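Local coordinates for protein aclacinomycin-N/aclacinomycin-A oxidase (Streptomyces galilaeus, PDB 2IPI) that oxidises the terminal sugar of aclacinomycin N to give aclacinomycin A and then aclacinomycin Y, using bicovalently bound FAD and molecular oxygen, at residues W255-S258 with A259-E262; T379-R382 with H383-D387; A436-A439 with W440-I444. All blocks are in the same frame, centred on the assembly; numbering follows the deposited sequence.

Contact 1. Residues W255-S258 with A259-E262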
loop_
_atom_site.group_PDB
_atom_site.type_symbol
_atom_site.label_atom_id
_atom_site.label_comp_id
_atom_site.label_asym_id
_atom_site.label_seq_id
_atom_site.Cartn_x
_atom_site.Cartn_y
_atom_site.Cartn_z
ATOM N N TRP A 255 13.608 -22.371 1.991
ATOM C CA TRP A 255 14.526 -23.123 1.148
ATOM C C TRP A 255 15.923 -22.508 1.213
ATOM O O TRP A 255 16.079 -21.332 0.856
ATOM C CB TRP A 255 14.051 -23.151 -0.289
ATOM C CG TRP A 255 12.818 -23.905 -0.652
ATOM C CD1 TRP A 255 12.726 -25.212 -1.024
ATOM C CD2 TRP A 255 11.475 -23.395 -0.691
ATOM N NE1 TRP A 255 11.421 -25.558 -1.287
ATOM C CE2 TRP A 255 10.631 -24.449 -1.087
ATOM C CE3 TRP A 255 10.904 -22.146 -0.425
ATOM C CZ2 TRP A 255 9.258 -24.305 -1.224
ATOM C CZ3 TRP A 255 9.534 -22.014 -0.565
ATOM C CH2 TRP A 255 8.710 -23.071 -0.959
ATOM N N ASP A 256 16.920 -23.267 1.670
ATOM C CA ASP A 256 18.252 -22.694 1.887
ATOM C C ASP A 256 18.927 -22.353 0.559
ATOM O O ASP A 256 18.707 -23.048 -0.427
ATOM C CB ASP A 256 19.154 -23.616 2.715
ATOM C CG ASP A 256 18.713 -23.825 4.151
ATOM O OD1 ASP A 256 17.650 -24.468 4.317
ATOM O OD2 ASP A 256 19.373 -23.385 5.115
ATOM N N TRP A 257 19.719 -21.288 0.492
ATOM C CA TRP A 257 20.317 -20.867 -0.771
ATOM C C TRP A 257 21.358 -21.871 -1.250
ATOM O O TRP A 257 21.571 -22.042 -2.447
ATOM C CB TRP A 257 20.958 -19.459 -0.669
ATOM C CG TRP A 257 20.021 -18.425 -1.240
ATOM C CD1 TRP A 257 19.191 -17.595 -0.548
ATOM C CD2 TRP A 257 19.823 -18.123 -2.627
ATOM N NE1 TRP A 257 18.489 -16.793 -1.410
ATOM C CE2 TRP A 257 18.858 -17.097 -2.699
ATOM C CE3 TRP A 257 20.363 -18.611 -3.822
ATOM C CZ2 TRP A 257 18.416 -16.557 -3.906
ATOM C CZ3 TRP A 257 19.928 -18.074 -5.015
ATOM C CH2 TRP A 257 18.969 -17.052 -5.061
ATOM N N SER A 258 22.035 -22.534 -0.315
ATOM C CA SER A 258 23.126 -23.414 -0.741
ATOM C C SER A 258 22.592 -24.608 -1.504
ATOM O O SER A 258 23.264 -25.174 -2.372
ATOM C CB SER A 258 23.951 -23.853 0.471
ATOM O OG SER A 258 23.185 -24.669 1.337
ATOM N N ALA A 259 21.356 -25.034 -1.201
ATOM C CA ALA A 259 20.827 -26.206 -1.896
ATOM C C ALA A 259 19.977 -25.792 -3.091
ATOM O O ALA A 259 19.362 -26.591 -3.786
ATOM C CB ALA A 259 20.024 -27.073 -0.950
ATOM N N LEU A 260 19.944 -24.479 -3.316
ATOM C CA LEU A 260 19.162 -23.955 -4.424
ATOM C C LEU A 260 20.016 -23.847 -5.685
ATOM O O LEU A 260 21.141 -23.358 -5.639
ATOM C CB LEU A 260 18.553 -22.594 -4.072
ATOM C CG LEU A 260 17.287 -22.706 -3.208
ATOM C CD1 LEU A 260 16.829 -21.330 -2.754
ATOM C CD2 LEU A 260 16.198 -23.440 -3.977
ATOM N N THR A 261 19.431 -24.319 -6.770
ATOM C CA THR A 261 20.028 -24.284 -8.096
ATOM C C THR A 261 19.222 -23.336 -8.973
ATOM O O THR A 261 18.060 -23.065 -8.645
ATOM C CB THR A 261 20.079 -25.674 -8.763
ATOM O OG1 THR A 261 20.004 -26.722 -7.784
ATOM C CG2 THR A 261 21.409 -25.835 -9.489
ATOM N N GLU A 262 19.814 -22.843 -10.057
ATOM C CA GLU A 262 19.030 -21.988 -10.949
ATOM C C GLU A 262 17.797 -22.754 -11.410
ATOM O O GLU A 262 16.675 -22.229 -11.425
ATOM C CB GLU A 262 19.866 -21.505 -12.133
ATOM C CG GLU A 262 19.231 -20.270 -12.763
ATOM C CD GLU A 262 19.468 -20.167 -14.248
ATOM O OE1 GLU A 262 18.505 -19.845 -14.976
ATOM O OE2 GLU A 262 20.623 -20.399 -14.665
#
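Leu260 packs back onto the end of the strand that leads into it, with Trp255 and Trp257 as its apolar partners across a type I beta turn running from Trp257 to Leu260. The turn follows the last residue of strand 248-256, in the seven-stranded antiparallel sheet, and leads toward helix 262-278. CG of Leu260 is anti to its own carbonyl carbon (chi1 -80°), which swings the branch back over the chain. There CG of Leu260 lies only 3.1 Å from the carbonyl oxygen O of Asp256, a tight approach of a methine to a backbone oxygen. The CD1 methyl of Leu260 reaches farther, to 4.1 Å from CB of Trp255, and also stands over one face of the Trp257 indole. CB of Leu260 adds a looser contact, 4.4 Å from CE3 of Trp257. One leucine thus touches the start of one tryptophan side chain and the ring of another.

Two backbone bonds accompany this packing, one of them weak. N of Leu260 donates to O of Trp257 at 3.1 Å, the defining bond of the turn, although the donor stands well above the carbonyl plane (71° out of it). The weak bond joins N of Ala259 to O of Asp256 at 3.4 Å. Ser258 and Ala259, at the two central positions of the turn, lie on the exposed side. Farther out, Trp255 and Trp257 pair through backbone hydrogen bonds with Ile303 and Gly301, and the side chains of both tryptophans and Leu260 touch Ile303 of strand 302-310. The Trp257 ring also meets that of Tyr381 on helix 374-385, with planes inclined at about 40°, and O of Leu260 makes a weak hydrogen bond with OH of the same tyrosine.

Contact 2. Residues T379-R382 with H383-D387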
loop_
_atom_site.group_PDB
_atom_site.type_symbol
_atom_site.label_atom_id
_atom_site.label_comp_id
_atom_site.label_asym_id
_atom_site.label_seq_id
_atom_site.Cartn_x
_atom_site.Cartn_y
_atom_site.Cartn_z
ATOM N N THR A 379 16.467 -13.707 -14.742
ATOM C CA THR A 379 16.929 -12.384 -14.335
ATOM C C THR A 379 16.916 -12.306 -12.812
ATOM O O THR A 379 17.868 -11.863 -12.167
ATOM C CB THR A 379 16.045 -11.263 -14.914
ATOM O OG1 THR A 379 16.234 -11.171 -16.336
ATOM C CG2 THR A 379 16.421 -9.909 -14.342
ATOM N N LEU A 380 15.800 -12.776 -12.265
ATOM C CA LEU A 380 15.556 -12.886 -10.841
ATOM C C LEU A 380 16.660 -13.698 -10.174
ATOM O O LEU A 380 17.366 -13.207 -9.292
ATOM C CB LEU A 380 14.195 -13.543 -10.586
ATOM C CG LEU A 380 13.136 -12.726 -9.845
ATOM C CD1 LEU A 380 13.495 -11.254 -9.792
ATOM C CD2 LEU A 380 11.772 -12.906 -10.492
ATOM N N TYR A 381 16.828 -14.950 -10.593
ATOM C CA TYR A 381 17.836 -15.793 -9.954
ATOM C C TYR A 381 19.224 -15.167 -10.014
ATOM O O TYR A 381 19.913 -15.097 -8.990
ATOM C CB TYR A 381 17.857 -17.197 -10.575
ATOM C CG TYR A 381 18.821 -18.134 -9.873
ATOM C CD1 TYR A 381 18.387 -18.857 -8.766
ATOM C CD2 TYR A 381 20.131 -18.312 -10.283
ATOM C CE1 TYR A 381 19.241 -19.715 -8.105
ATOM C CE2 TYR A 381 20.993 -19.175 -9.629
ATOM C CZ TYR A 381 20.537 -19.878 -8.536
ATOM O OH TYR A 381 21.368 -20.743 -7.862
ATOM N N ARG A 382 19.693 -14.724 -11.178
ATOM C CA ARG A 382 21.073 -14.229 -11.251
ATOM C C ARG A 382 21.309 -13.043 -10.331
ATOM O O ARG A 382 22.327 -12.917 -9.639
ATOM C CB ARG A 382 21.432 -13.831 -12.678
ATOM C CG ARG A 382 22.928 -13.786 -12.975
ATOM C CD ARG A 382 23.126 -13.192 -14.373
ATOM N NE ARG A 382 22.020 -13.553 -15.271
ATOM C CZ ARG A 382 21.245 -12.690 -15.907
ATOM N NH1 ARG A 382 21.440 -11.394 -15.750
ATOM N NH2 ARG A 382 20.256 -13.055 -16.705
ATOM N N HIS A 383 20.360 -12.107 -10.333
ATOM C CA HIS A 383 20.550 -10.923 -9.486
ATOM C C HIS A 383 20.357 -11.249 -8.021
ATOM O O HIS A 383 20.897 -10.586 -7.127
ATOM C CB HIS A 383 19.577 -9.832 -9.911
ATOM C CG HIS A 383 20.216 -8.842 -10.842
ATOM N ND1 HIS A 383 20.146 -8.951 -12.212
ATOM C CD2 HIS A 383 20.944 -7.738 -10.584
ATOM C CE1 HIS A 383 20.802 -7.948 -12.756
ATOM N NE2 HIS A 383 21.297 -7.188 -11.798
ATOM N N LEU A 384 19.567 -12.298 -7.745
ATOM C CA LEU A 384 19.408 -12.573 -6.307
ATOM C C LEU A 384 20.591 -13.420 -5.855
ATOM O O LEU A 384 21.112 -13.214 -4.768
ATOM C CB LEU A 384 18.049 -13.201 -6.024
ATOM C CG LEU A 384 16.846 -12.241 -6.036
ATOM C CD1 LEU A 384 15.519 -12.986 -6.102
ATOM C CD2 LEU A 384 16.883 -11.319 -4.828
ATOM N N SER A 385 21.035 -14.357 -6.681
ATOM C CA SER A 385 22.107 -15.260 -6.282
ATOM C C SER A 385 23.454 -14.567 -6.101
ATOM O O SER A 385 24.292 -15.021 -5.311
ATOM C CB SER A 385 22.244 -16.394 -7.305
ATOM O OG SER A 385 23.028 -17.428 -6.716
ATOM N N ALA A 386 23.674 -13.475 -6.819
ATOM C CA ALA A 386 24.940 -12.759 -6.826
ATOM C C ALA A 386 25.363 -12.266 -5.451
ATOM O O ALA A 386 24.579 -11.893 -4.588
ATOM C CB ALA A 386 24.894 -11.578 -7.797
ATOM N N ASP A 387 26.690 -12.258 -5.274
ATOM C CA ASP A 387 27.333 -11.608 -4.149
ATOM C C ASP A 387 27.389 -10.105 -4.417
ATOM O O ASP A 387 28.438 -9.465 -4.505
ATOM C CB ASP A 387 28.725 -12.179 -3.909
ATOM C CG ASP A 387 29.470 -11.566 -2.747
ATOM O OD1 ASP A 387 28.861 -11.386 -1.670
ATOM O OD2 ASP A 387 30.669 -11.246 -2.922
#
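Ser385 lays its CB over one face of the Tyr381 ring, a CH-pi contact between residues i and i+4 on the last turn of helix 374-385. CB of Ser385 stands 4.1 Å from the centroid of the Tyr381 ring and 22° off the normal, displaced toward the rim, with CE2 of Tyr381 the ring atom nearest to CB of Ser385 at 3.8 Å. Tyr381 achieves this with CG trans to its backbone N (chi1 -176°), which carries the ring along the helix toward the residue four places on. OG of Ser385 stays beside the phenol end of the ring and is hydrogen-bonded to Arg298 NH1 in the neighbouring loop. The same pair is tied through the backbone, N of Ser385 to O of Tyr381 at 2.7 Å.

On the buried side the CD1 methyl of Leu384 reaches CG of Leu380 at 4.4 Å. Their main chains are joined by Leu384 N to Leu380 O at 2.8 Å. One residue earlier, CB of His383 lies 3.5 Å from O of Thr379, and N of His383 donates to that same Thr379 O at 3.1 Å. Arg382 starts out extended, then bends at chi3 (-33°), and its NH1 makes a long, weak ion pair with Glu447. The helix closes with Ala386 N bonded to Arg382 O at 3.2 Å, and Ala386 is the first residue to leave helical angles.

This helix end joins helix 262-278 on one flank and helix 434-448 on another. Phe265 of the former meets Tyr381 edge-to-face and touches Leu380 and Leu384, whereas His383 leans on Glu443, Ile444 and Glu447 of the latter.

Contact 3. Residues A436-A439 with W440-I444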
loop_
_atom_site.group_PDB
_atom_site.type_symbol
_atom_site.label_atom_id
_atom_site.label_comp_id
_atom_site.label_asym_id
_atom_site.label_seq_id
_atom_site.Cartn_x
_atom_site.Cartn_y
_atom_site.Cartn_z
ATOM N N ALA A 436 25.533 2.500 -4.330
ATOM C CA ALA A 436 25.591 1.071 -4.642
ATOM C C ALA A 436 24.204 0.462 -4.518
ATOM O O ALA A 436 23.750 -0.296 -5.370
ATOM C CB ALA A 436 26.584 0.368 -3.729
ATOM N N ASN A 437 23.511 0.817 -3.429
ATOM C CA ASN A 437 22.152 0.289 -3.254
ATOM C C ASN A 437 21.237 0.724 -4.385
ATOM O O ASN A 437 20.597 -0.118 -5.025
ATOM C CB ASN A 437 21.600 0.713 -1.889
ATOM C CG ASN A 437 22.117 -0.151 -0.755
ATOM O OD1 ASN A 437 21.610 -1.264 -0.569
ATOM N ND2 ASN A 437 23.085 0.367 -0.002
ATOM N N LEU A 438 21.167 2.020 -4.663
ATOM C CA LEU A 438 20.327 2.523 -5.746
ATOM C C LEU A 438 20.611 1.799 -7.058
ATOM O O LEU A 438 19.698 1.424 -7.796
ATOM C CB LEU A 438 20.526 4.029 -5.930
ATOM C CG LEU A 438 19.931 4.929 -4.842
ATOM C CD1 LEU A 438 20.663 6.261 -4.787
ATOM C CD2 LEU A 438 18.444 5.133 -5.099
ATOM N N ALA A 439 21.893 1.586 -7.351
ATOM C CA ALA A 439 22.234 0.896 -8.596
ATOM C C ALA A 439 21.585 -0.480 -8.675
ATOM O O ALA A 439 20.984 -0.878 -9.675
ATOM C CB ALA A 439 23.749 0.775 -8.723
ATOM N N TRP A 440 21.704 -1.233 -7.594
ATOM C CA TRP A 440 21.149 -2.567 -7.475
ATOM C C TRP A 440 19.665 -2.626 -7.799
ATOM O O TRP A 440 19.232 -3.388 -8.659
ATOM C CB TRP A 440 21.408 -3.067 -6.039
ATOM C CG TRP A 440 20.341 -3.991 -5.536
ATOM C CD1 TRP A 440 19.285 -3.705 -4.716
ATOM C CD2 TRP A 440 20.247 -5.385 -5.844
ATOM N NE1 TRP A 440 18.548 -4.838 -4.501
ATOM C CE2 TRP A 440 19.112 -5.882 -5.176
ATOM C CE3 TRP A 440 21.020 -6.252 -6.622
ATOM C CZ2 TRP A 440 18.722 -7.217 -5.260
ATOM C CZ3 TRP A 440 20.627 -7.572 -6.702
ATOM C CH2 TRP A 440 19.492 -8.044 -6.030
ATOM N N ILE A 441 18.855 -1.830 -7.084
ATOM C CA ILE A 441 17.410 -1.964 -7.258
ATOM C C ILE A 441 16.963 -1.557 -8.656
ATOM O O ILE A 441 16.011 -2.095 -9.219
ATOM C CB ILE A 441 16.597 -1.132 -6.240
ATOM C CG1 ILE A 441 17.223 0.192 -5.820
ATOM C CG2 ILE A 441 16.288 -1.976 -5.014
ATOM C CD1 ILE A 441 17.073 1.308 -6.832
ATOM N N ARG A 442 17.671 -0.571 -9.225
ATOM C CA ARG A 442 17.212 -0.131 -10.542
ATOM C C ARG A 442 17.527 -1.181 -11.598
ATOM O O ARG A 442 16.708 -1.436 -12.478
ATOM C CB ARG A 442 17.852 1.207 -10.904
ATOM C CG ARG A 442 17.297 2.376 -10.118
ATOM C CD ARG A 442 18.388 3.436 -9.947
ATOM N NE ARG A 442 17.780 4.706 -9.567
ATOM C CZ ARG A 442 18.366 5.774 -9.078
ATOM N NH1 ARG A 442 19.669 5.790 -8.869
ATOM N NH2 ARG A 442 17.629 6.844 -8.796
ATOM N N GLU A 443 18.710 -1.764 -11.499
ATOM C CA GLU A 443 19.144 -2.819 -12.403
ATOM C C GLU A 443 18.224 -4.026 -12.432
ATOM O O GLU A 443 17.881 -4.489 -13.520
ATOM C CB GLU A 443 20.552 -3.277 -11.997
ATOM C CG GLU A 443 21.681 -2.459 -12.605
ATOM C CD GLU A 443 22.866 -2.342 -11.663
ATOM O OE1 GLU A 443 23.732 -1.458 -11.881
ATOM O OE2 GLU A 443 22.932 -3.130 -10.693
ATOM N N ILE A 444 17.793 -4.594 -11.295
ATOM C CA ILE A 444 16.905 -5.746 -11.373
ATOM C C ILE A 444 15.575 -5.437 -12.064
ATOM O O ILE A 444 15.042 -6.233 -12.842
ATOM C CB ILE A 444 16.511 -6.338 -9.995
ATOM C CG1 ILE A 444 17.235 -5.735 -8.811
ATOM C CG2 ILE A 444 16.627 -7.861 -10.050
ATOM C CD1 ILE A 444 16.608 -6.049 -7.467
#
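Leu438 and Arg442 share one first torsion (chi1 -72° in both), with CG anti to the carbonyl carbon, and being one helical turn apart they run side by side in the same direction. Arg442 stays extended from CG to NE, and its guanidinium comes level with the leucine branch: CD2 of Leu438 sits over one face of the group, 4.0 Å from CZ of Arg442, while NH1 of Arg442 approaches CB of Leu438 at 3.5 Å. NH2 of Arg442 makes a salt bridge with Asp473.

Around the helix, O of Asn437 meets the edge of the Trp440 indole near its plane, 3.8 Å from CD1 of Trp440, and accepts N of Ile441 at 3.2 Å. Glu443 bends at chi2 and folds back over Ala439. This brings OE2 of Glu443 to 3.1 Å from O of Ala439, two acceptors with no bond between them; the actual bond runs from N of Glu443 to O of Ala439 at 3.0 Å.

This is the middle of helix 434-448. The side chain of Asn437, its ND2 bonded to His433 O, is about 5 Å from the bound anthracycline and near that of Thr427, which binds aclacinomycin Y. Asn437, Trp440 and Ile441 pack on Ala426 of strand 420-428, Leu438 and Ile441 on Lys362 of strand 360-368.

Overall arrangement
The contacts form a row with contact 2 in the middle, its centre about 12 Å from the centres of contacts 1 and 3, whose nearest atoms stay about 9 Å apart. Contacts 2 and 3 each lie within one helix; contact 1 joins a strand to a turn whose last residue, a leucine, packs back on the strand. Each pairs a buried face (Trp255, Trp257, Leu260; Leu380, Leu384; Trp440, Ile441) with exposed residues (Ser258, Ala259; Arg382; Glu443). An apolar leucine, an aromatic face on a serine methylene and a guanidinium along a leucine set them apart. CD2 of Tyr381 lies 3.3 Å from CG of Glu262, and O of His383 3.1 Å from CZ3 of Trp440. Contact 3 is closest to the anthracycline.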